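Local structure of hydratase ChsH2 (Mycobacterium tuberculosis KZN 4207, 4WNB) at residues Ala125-Val130 with Trp142-His147; Glu108-Arg113 with Val157-Trp162. The protein catalyses the hydration of the steroid enoyl-CoA 3-oxo-4,17-pregnadiene-20-carboxyl-CoA during breakdown of the cholesterol side chain. All coordinates share one frame; numbering follows the deposited sequence.

Contact 1. Residues Ala125-Val130 with Trp142-His147; sequences AELGDV and WFINQH. With CD (cadmium ion), chain C.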
ATOM      1  N   ALA A 125      22.551  -9.707   7.240  1.00 24.67           N
ATOM      2  CA  ALA A 125      22.129 -10.059   8.604  1.00 24.75           C
ATOM      3  C   ALA A 125      23.100 -11.026   9.279  1.00 26.27           C
ATOM      4  O   ALA A 125      23.625 -11.930   8.639  1.00 26.04           O
ATOM      5  CB  ALA A 125      20.721 -10.666   8.580  1.00 25.72           C
ATOM      6  N   GLU A 126      23.330 -10.833  10.576  1.00 27.50           N
ATOM      7  CA  GLU A 126      24.218 -11.702  11.351  1.00 26.95           C
ATOM      8  C   GLU A 126      23.599 -12.011  12.701  1.00 27.19           C
ATOM      9  O   GLU A 126      22.878 -11.198  13.251  1.00 26.80           O
ATOM     10  CB  GLU A 126      25.592 -11.044  11.545  1.00 27.71           C
ATOM     11  CG  GLU A 126      26.712 -12.006  11.747  1.00 39.22           C
ATOM     12  CD  GLU A 126      28.065 -11.312  11.732  1.00 45.28           C
ATOM     13  OE1 GLU A 126      29.067 -11.950  12.114  1.00 49.81           O
ATOM     14  OE2 GLU A 126      28.114 -10.126  11.336  1.00 44.23           O
ATOM     15  N   LEU A 127      23.868 -13.196  13.232  1.00 27.93           N
ATOM     16  CA  LEU A 127      23.385 -13.551  14.560  1.00 32.79           C
ATOM     17  C   LEU A 127      24.254 -12.893  15.644  1.00 33.98           C
ATOM     18  O   LEU A 127      25.481 -12.928  15.560  1.00 32.80           O
ATOM     19  CB  LEU A 127      23.389 -15.068  14.725  1.00 32.21           C
ATOM     20  CG  LEU A 127      22.431 -15.694  15.721  1.00 36.82           C
ATOM     21  CD1 LEU A 127      21.000 -15.518  15.246  1.00 38.93           C
ATOM     22  CD2 LEU A 127      22.781 -17.165  15.889  1.00 36.08           C
ATOM     23  N   GLY A 128      23.622 -12.290  16.650  1.00 35.03           N
ATOM     24  CA  GLY A 128      24.358 -11.683  17.754  1.00 33.55           C
ATOM     25  C   GLY A 128      24.283 -12.574  18.975  1.00 35.44           C
ATOM     26  O   GLY A 128      24.236 -13.797  18.842  1.00 34.56           O
ATOM     27  N   ASP A 129      24.250 -11.979  20.164  1.00 35.28           N
ATOM     28  CA  ASP A 129      24.136 -12.756  21.397  1.00 33.38           C
ATOM     29  C   ASP A 129      22.843 -13.571  21.488  1.00 33.35           C
ATOM     30  O   ASP A 129      21.746 -13.088  21.184  1.00 31.73           O
ATOM     31  CB  ASP A 129      24.239 -11.843  22.620  1.00 37.99           C
ATOM     32  CG  ASP A 129      25.641 -11.316  22.837  1.00 47.09           C
ATOM     33  OD1 ASP A 129      26.593 -11.918  22.300  1.00 46.64           O
ATOM     34  OD2 ASP A 129      25.788 -10.297  23.545  1.00 55.25           O
ATOM     35  N   VAL A 130      22.985 -14.821  21.913  1.00 33.69           N
ATOM     36  CA  VAL A 130      21.825 -15.641  22.207  1.00 33.54           C
ATOM     37  C   VAL A 130      21.889 -16.041  23.680  1.00 35.10           C
ATOM     38  O   VAL A 130      22.845 -16.686  24.130  1.00 36.43           O
ATOM     39  CB  VAL A 130      21.753 -16.872  21.298  1.00 33.22           C
ATOM     40  CG1 VAL A 130      20.584 -17.766  21.697  1.00 33.68           C
ATOM     41  CG2 VAL A 130      21.637 -16.439  19.837  1.00 31.81           C
ATOM     42  N   TRP A 142      14.438 -17.979  25.344  1.00 37.77           N
ATOM     43  CA  TRP A 142      15.776 -17.531  24.984  1.00 31.66           C
ATOM     44  C   TRP A 142      15.680 -16.202  24.245  1.00 34.44           C
ATOM     45  O   TRP A 142      14.883 -16.069  23.315  1.00 31.49           O
ATOM     46  CB  TRP A 142      16.478 -18.559  24.099  1.00 31.85           C
ATOM     47  CG  TRP A 142      16.841 -19.859  24.799  1.00 36.23           C
ATOM     48  CD1 TRP A 142      15.989 -20.764  25.351  1.00 36.76           C
ATOM     49  CD2 TRP A 142      18.159 -20.391  24.970  1.00 38.15           C
ATOM     50  NE1 TRP A 142      16.698 -21.828  25.877  1.00 41.00           N
ATOM     51  CE2 TRP A 142      18.033 -21.621  25.650  1.00 40.97           C
ATOM     52  CE3 TRP A 142      19.433 -19.942  24.618  1.00 34.67           C
ATOM     53  CZ2 TRP A 142      19.135 -22.403  25.987  1.00 45.51           C
ATOM     54  CZ3 TRP A 142      20.523 -20.718  24.943  1.00 37.08           C
ATOM     55  CH2 TRP A 142      20.371 -21.935  25.624  1.00 42.33           C
ATOM     56  N   PHE A 143      16.493 -15.231  24.649  1.00 30.71           N
ATOM     57  CA  PHE A 143      16.566 -13.961  23.932  1.00 30.22           C
ATOM     58  C   PHE A 143      17.604 -14.017  22.816  1.00 31.84           C
ATOM     59  O   PHE A 143      18.767 -14.333  23.035  1.00 29.71           O
ATOM     60  CB  PHE A 143      16.874 -12.824  24.903  1.00 32.33           C
ATOM     61  CG  PHE A 143      15.756 -12.550  25.868  1.00 35.13           C
ATOM     62  CD1 PHE A 143      15.712 -13.185  27.099  1.00 37.68           C
ATOM     63  CD2 PHE A 143      14.733 -11.672  25.535  1.00 31.66           C
ATOM     64  CE1 PHE A 143      14.677 -12.942  27.981  1.00 37.69           C
ATOM     65  CE2 PHE A 143      13.701 -11.422  26.410  1.00 32.34           C
ATOM     66  CZ  PHE A 143      13.669 -12.058  27.634  1.00 36.29           C
ATOM     67  N   ILE A 144      17.157 -13.709  21.607  1.00 27.42           N
ATOM     68  CA  ILE A 144      17.991 -13.792  20.424  1.00 26.89           C
ATOM     69  C   ILE A 144      18.176 -12.433  19.780  1.00 25.99           C
ATOM     70  O   ILE A 144      17.195 -11.782  19.416  1.00 25.35           O
ATOM     71  CB  ILE A 144      17.372 -14.735  19.389  1.00 26.76           C
ATOM     72  CG1 ILE A 144      17.276 -16.155  19.968  1.00 27.98           C
ATOM     73  CG2 ILE A 144      18.156 -14.685  18.089  1.00 26.43           C
ATOM     74  CD1 ILE A 144      16.187 -16.973  19.303  1.00 30.17           C
ATOM     75  N   ASN A 145      19.430 -12.019  19.635  1.00 26.25           N
ATOM     76  CA  ASN A 145      19.744 -10.765  18.962  1.00 25.78           C
ATOM     77  C   ASN A 145      20.194 -10.986  17.533  1.00 25.54           C
ATOM     78  O   ASN A 145      20.967 -11.894  17.244  1.00 26.38           O
ATOM     79  CB  ASN A 145      20.840  -9.997  19.713  1.00 33.25           C
ATOM     80  CG  ASN A 145      20.460  -9.704  21.150  1.00 38.11           C
ATOM     81  OD1 ASN A 145      19.696  -8.783  21.425  1.00 43.51           O
ATOM     82  ND2 ASN A 145      20.995 -10.488  22.072  1.00 44.43           N
ATOM     83  N   GLN A 146      19.713 -10.132  16.645  1.00 25.90           N
ATOM     84  CA  GLN A 146      20.153 -10.162  15.262  1.00 26.86           C
ATOM     85  C   GLN A 146      20.689  -8.800  14.890  1.00 28.30           C
ATOM     86  O   GLN A 146      20.155  -7.769  15.290  1.00 26.43           O
ATOM     87  CB  GLN A 146      19.012 -10.574  14.335  1.00 29.67           C
ATOM     88  CG  GLN A 146      19.421 -10.734  12.884  1.00 42.42           C
ATOM     89  CD  GLN A 146      18.379 -11.470  12.075  1.00 48.93           C
ATOM     90  OE1 GLN A 146      17.598 -10.857  11.345  1.00 51.16           O
ATOM     91  NE2 GLN A 146      18.347 -12.796  12.209  1.00 53.59           N
ATOM     92  N   HIS A 147      21.752  -8.803  14.113  1.00 24.29           N
ATOM     93  CA  HIS A 147      22.399  -7.570  13.763  1.00 26.73           C
ATOM     94  C   HIS A 147      22.345  -7.372  12.254  1.00 25.97           C
ATOM     95  O   HIS A 147      22.863  -8.195  11.489  1.00 26.02           O
ATOM     96  CB  HIS A 147      23.830  -7.600  14.285  1.00 25.94           C
ATOM     97  CG  HIS A 147      24.651  -6.440  13.855  1.00 33.64           C
ATOM     98  ND1 HIS A 147      25.524  -6.511  12.793  1.00 39.85           N
ATOM     99  CD2 HIS A 147      24.747  -5.183  14.342  1.00 33.69           C
ATOM    100  CE1 HIS A 147      26.119  -5.345  12.640  1.00 41.88           C
ATOM    101  NE2 HIS A 147      25.660  -4.522  13.562  1.00 37.60           N
TER
HETATM  102 CD    CD C 201      26.396  -2.723  15.255  0.76 37.08          CD
HETATM  103  O   HOH W   1      25.328  -3.599  17.641  1.00 38.75           O
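V130 packs over W142 and I144 on the buried side of this antiparallel strand pair. Its CG1 does both jobs: it lies 3.8 Å from CE3 of W142, the two side chains crossing at about a right angle, and 4.1 Å from CG1 of I144, which runs alongside and points the same way. CG2, the other branch of I144, meets CD1 of L127 obliquely. Helices 87-96 and 4-16 close over this apolar layer, with F94 touching V130, I144 and the W142 ring.

The other face is looser and more polar. There D129 is exposed, E126 and H147 are partly so, and the imidazole of H147 turns outward to bind the cadmium ion through NE2 at 2.6 Å. N145 bridges the two strands from this side. The CG of N145 stands beside its backbone N (chi1 -58°), and this brings ND2 to 2.8 Å from O of D129, above the carbonyl plane, while the backbone N of N145 approaches the same oxygen nearly end-on at 3.0 Å. One carbonyl is thus gripped twice by one residue, and R163 holds OD1 of N145, which fixes the amide's rotation.

E126 and H147 form a hydrogen-bonded pair, with N of H147 giving a nearly straight bond to O of E126 at 2.8 Å. Between L127 and V130 the register slips by one residue around G128, whose N still bonds O of N145. This is a beta bulge in a long hairpin, strands 121-136 and 141-152, within the antiparallel sheet of a HotDog fold.

Contact 2. Residues Glu108-Arg113 with Val157-Trp162; sequences EQTYHR and VAEMNW. With CA (calcium ion), chain D; CD (cadmium ion), chain C.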
ATOM      1  N   GLU A 108      16.597  -1.473  17.820  1.00 26.62           N
ATOM      2  CA  GLU A 108      17.432  -0.289  17.855  1.00 35.05           C
ATOM      3  C   GLU A 108      18.072  -0.008  16.497  1.00 28.43           C
ATOM      4  O   GLU A 108      18.865  -0.803  16.012  1.00 34.82           O
ATOM      5  CB  GLU A 108      18.514  -0.454  18.927  1.00 43.61           C
ATOM      6  CG  GLU A 108      19.517   0.677  18.958  1.00 53.82           C
ATOM      7  CD  GLU A 108      20.528   0.526  20.078  1.00 61.28           C
ATOM      8  OE1 GLU A 108      20.493  -0.509  20.789  1.00 62.34           O
ATOM      9  OE2 GLU A 108      21.356   1.449  20.243  1.00 65.22           O
ATOM     10  N   GLN A 109      17.760   1.136  15.893  1.00 25.88           N
ATOM     11  CA  GLN A 109      18.330   1.466  14.587  1.00 25.48           C
ATOM     12  C   GLN A 109      19.305   2.627  14.670  1.00 31.15           C
ATOM     13  O   GLN A 109      19.039   3.593  15.361  1.00 27.05           O
ATOM     14  CB  GLN A 109      17.233   1.814  13.577  1.00 24.73           C
ATOM     15  CG  GLN A 109      16.248   0.695  13.373  1.00 25.72           C
ATOM     16  CD  GLN A 109      15.313   0.918  12.206  1.00 27.02           C
ATOM     17  OE1 GLN A 109      15.017   2.059  11.816  1.00 24.93           O
ATOM     18  NE2 GLN A 109      14.849  -0.180  11.624  1.00 26.40           N
ATOM     19  N   THR A 110      20.417   2.517  13.950  1.00 26.32           N
ATOM     20  CA  THR A 110      21.414   3.577  13.878  1.00 27.89           C
ATOM     21  C   THR A 110      21.560   4.047  12.445  1.00 31.16           C
ATOM     22  O   THR A 110      21.705   3.232  11.526  1.00 26.10           O
ATOM     23  CB  THR A 110      22.777   3.094  14.425  1.00 27.98           C
ATOM     24  OG1 THR A 110      22.616   2.800  15.808  1.00 28.60           O
ATOM     25  CG2 THR A 110      23.835   4.160  14.271  1.00 36.17           C
ATOM     26  N   TYR A 111      21.486   5.362  12.258  1.00 31.01           N
ATOM     27  CA  TYR A 111      21.559   5.975  10.935  1.00 27.01           C
ATOM     28  C   TYR A 111      22.842   6.781  10.794  1.00 31.84           C
ATOM     29  O   TYR A 111      22.988   7.836  11.418  1.00 31.49           O
ATOM     30  CB  TYR A 111      20.345   6.882  10.694  1.00 26.64           C
ATOM     31  CG  TYR A 111      19.054   6.264  11.170  1.00 26.01           C
ATOM     32  CD1 TYR A 111      18.508   5.159  10.523  1.00 26.86           C
ATOM     33  CD2 TYR A 111      18.385   6.773  12.273  1.00 26.41           C
ATOM     34  CE1 TYR A 111      17.328   4.586  10.957  1.00 26.37           C
ATOM     35  CE2 TYR A 111      17.200   6.206  12.712  1.00 31.31           C
ATOM     36  CZ  TYR A 111      16.680   5.110  12.051  1.00 26.57           C
ATOM     37  OH  TYR A 111      15.501   4.551  12.487  1.00 24.74           O
ATOM     38  N   HIS A 112      23.759   6.291   9.969  1.00 30.43           N
ATOM     39  CA  HIS A 112      25.052   6.939   9.808  1.00 29.01           C
ATOM     40  C   HIS A 112      24.909   8.223   8.992  1.00 29.15           C
ATOM     41  O   HIS A 112      25.571   9.219   9.272  1.00 35.76           O
ATOM     42  CB  HIS A 112      26.037   5.989   9.148  1.00 28.86           C
ATOM     43  CG  HIS A 112      26.479   4.864  10.040  1.00 35.13           C
ATOM     44  ND1 HIS A 112      26.937   5.071  11.325  1.00 44.15           N
ATOM     45  CD2 HIS A 112      26.546   3.528   9.830  1.00 37.74           C
ATOM     46  CE1 HIS A 112      27.266   3.912  11.867  1.00 43.40           C
ATOM     47  NE2 HIS A 112      27.032   2.959  10.983  1.00 38.99           N
ATOM     48  N   ARG A 113      24.037   8.187   7.991  1.00 28.34           N
ATOM     49  CA  ARG A 113      23.699   9.381   7.216  1.00 30.38           C
ATOM     50  C   ARG A 113      22.315   9.234   6.598  1.00 27.79           C
ATOM     51  O   ARG A 113      21.760   8.131   6.567  1.00 26.91           O
ATOM     52  CB  ARG A 113      24.710   9.629   6.102  1.00 29.15           C
ATOM     53  CG  ARG A 113      24.717   8.567   5.000  1.00 28.44           C
ATOM     54  CD  ARG A 113      25.461   9.089   3.767  1.00 29.08           C
ATOM     55  NE  ARG A 113      25.678   8.095   2.711  1.00 28.69           N
ATOM     56  CZ  ARG A 113      24.890   7.947   1.651  1.00 33.08           C
ATOM     57  NH1 ARG A 113      23.805   8.700   1.524  1.00 33.89           N
ATOM     58  NH2 ARG A 113      25.166   7.028   0.733  1.00 29.16           N
ATOM     59  N   VAL A 157      25.679   2.469   5.803  1.00 26.54           N
ATOM     60  CA  VAL A 157      24.839   3.657   5.990  1.00 26.26           C
ATOM     61  C   VAL A 157      23.845   3.564   7.162  1.00 31.74           C
ATOM     62  O   VAL A 157      23.327   4.583   7.616  1.00 28.43           O
ATOM     63  CB  VAL A 157      24.028   4.002   4.701  1.00 28.95           C
ATOM     64  CG1 VAL A 157      24.956   4.340   3.541  1.00 26.34           C
ATOM     65  CG2 VAL A 157      23.094   2.870   4.312  1.00 25.17           C
ATOM     66  N   ALA A 158      23.582   2.355   7.651  1.00 25.57           N
ATOM     67  CA  ALA A 158      22.673   2.178   8.775  1.00 25.34           C
ATOM     68  C   ALA A 158      22.748   0.768   9.334  1.00 26.09           C
ATOM     69  O   ALA A 158      23.218  -0.153   8.665  1.00 25.25           O
ATOM     70  CB  ALA A 158      21.221   2.492   8.351  1.00 24.73           C
ATOM     71  N   GLU A 159      22.250   0.598  10.550  1.00 28.48           N
ATOM     72  CA  GLU A 159      22.198  -0.733  11.131  1.00 25.63           C
ATOM     73  C   GLU A 159      21.049  -0.868  12.098  1.00 26.97           C
ATOM     74  O   GLU A 159      20.455   0.119  12.538  1.00 25.22           O
ATOM     75  CB  GLU A 159      23.501  -1.060  11.834  1.00 34.44           C
ATOM     76  CG  GLU A 159      23.766  -0.182  13.016  1.00 28.70           C
ATOM     77  CD  GLU A 159      24.708  -0.838  13.959  1.00 39.01           C
ATOM     78  OE1 GLU A 159      25.927  -0.784  13.660  1.00 30.47           O
ATOM     79  OE2 GLU A 159      24.200  -1.402  14.962  1.00 35.62           O
ATOM     80  N   MET A 160      20.722  -2.113  12.403  1.00 25.31           N
ATOM     81  CA  MET A 160      19.642  -2.404  13.315  1.00 25.20           C
ATOM     82  C   MET A 160      20.083  -3.557  14.176  1.00 28.63           C
ATOM     83  O   MET A 160      20.622  -4.549  13.679  1.00 28.51           O
ATOM     84  CB  MET A 160      18.360  -2.744  12.578  1.00 25.20           C
ATOM     85  CG  MET A 160      17.280  -3.320  13.481  1.00 24.52           C
ATOM     86  SD  MET A 160      15.679  -3.415  12.674  1.00 29.24           S
ATOM     87  CE  MET A 160      16.033  -4.563  11.344  1.00 34.74           C
ATOM     88  N   ASN A 161      19.936  -3.397  15.476  1.00 26.10           N
ATOM     89  CA  ASN A 161      20.092  -4.537  16.346  1.00 26.67           C
ATOM     90  C   ASN A 161      18.734  -4.833  16.903  1.00 29.16           C
ATOM     91  O   ASN A 161      18.116  -3.987  17.553  1.00 30.75           O
ATOM     92  CB  ASN A 161      21.108  -4.285  17.454  1.00 36.10           C
ATOM     93  CG  ASN A 161      21.638  -5.573  18.026  1.00 38.52           C
ATOM     94  OD1 ASN A 161      20.929  -6.299  18.731  1.00 51.87           O
ATOM     95  ND2 ASN A 161      22.882  -5.888  17.697  1.00 49.28           N
ATOM     96  N   TRP A 162      18.210  -6.008  16.604  1.00 26.53           N
ATOM     97  CA  TRP A 162      16.924  -6.295  17.176  1.00 27.51           C
ATOM     98  C   TRP A 162      16.907  -7.640  17.879  1.00 26.37           C
ATOM     99  O   TRP A 162      17.781  -8.502  17.702  1.00 26.79           O
ATOM    100  CB  TRP A 162      15.828  -6.190  16.125  1.00 33.63           C
ATOM    101  CG  TRP A 162      15.781  -7.268  15.129  1.00 35.21           C
ATOM    102  CD1 TRP A 162      16.758  -7.624  14.250  1.00 43.15           C
ATOM    103  CD2 TRP A 162      14.670  -8.126  14.875  1.00 42.83           C
ATOM    104  NE1 TRP A 162      16.322  -8.672  13.463  1.00 48.63           N
ATOM    105  CE2 TRP A 162      15.043  -8.997  13.831  1.00 46.88           C
ATOM    106  CE3 TRP A 162      13.394  -8.242  15.427  1.00 46.66           C
ATOM    107  CZ2 TRP A 162      14.183  -9.975  13.335  1.00 50.55           C
ATOM    108  CZ3 TRP A 162      12.541  -9.204  14.928  1.00 48.57           C
ATOM    109  CH2 TRP A 162      12.941 -10.064  13.900  1.00 49.84           C
TER
HETATM  110 CA    CA D 202      27.816   0.944  11.332  1.00 22.62          CA
HETATM  111 CD    CD C 201      26.396  -2.723  15.255  0.76 37.08          CD
HETATM  112  O   HOH W   2      21.815   0.059  16.339  1.00 37.73           O
HETATM  113  O   HOH W   3      20.491   5.809   6.965  1.00 25.46           O
HETATM  114  O   HOH W   1      25.328  -3.599  17.641  1.00 38.75           O
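E159 places its CG between its own backbone N and carbonyl carbon (chi1 65°), which brings CG to 3.7 Å from CB of T110 and carries the carboxylate out to the cadmium ion. Both carboxylate oxygens, OE1 and OE2, bind the cadmium ion at about 2.6 Å. H112, with CG beside its backbone N (chi1 -71°), folds over the V157 carbonyl of the facing strand: CB sits 3.4 Å from O of V157, and NE2 binds the calcium ion at 2.2 Å, which D156 also binds.

A water ties the polar face together, accepting from OG1 of T110 and donating to OE2 of E159 and O of E108, so a second shell links the metal-binding carboxylate to the facing strand. On the other face, Q109 and M160 lie side by side; NE2 of Q109 points at SD of M160 at 3.5 Å in a straight but weak bond. The hydroxyl of Y111 donates to OE1 of Q109 at 2.6 Å, on a lone pair, so both ends of this buried amide are engaged.

Paired backbone bonds join E108 with N161 and T110 with E159, and N of H112 bonds O of V157 from above the carbonyl plane. Beyond it, R113 passes obliquely by CG1 of V157 and forms salt bridges with E119 and E155. V157 and A158 both face W150 of strand 141-152, a classic beta bulge in strand 155-167. Helix 69-72 lies against Q109, Y111, A158 and M160, while E108, Q109 and T110 pair with a strand of another subunit, extending the sheet across the interface.

How the contacts relate
Contacts 1 and 2 belong to one antiparallel sheet, their centres about 15 Å apart. The adjacent strands 141-152 and 155-167 join them: N of Q146 lies 2.7 Å from O of W162, a probable backbone hydrogen bond, and OE1 of Q146 also accepts from NE1 of W162. On the polar face the cadmium ion spans both contacts, so that NE2 of H147 and OE2 of E159 come within 3.7 Å of each other, and one coordinating water is common to both. The bound steroid-CoA occupies a different region. F143 of contact 1 lines its pocket, its side chain about 3 Å away at nearest atoms, whereas the side chain of N161 in contact 2 remains about 10 Å off.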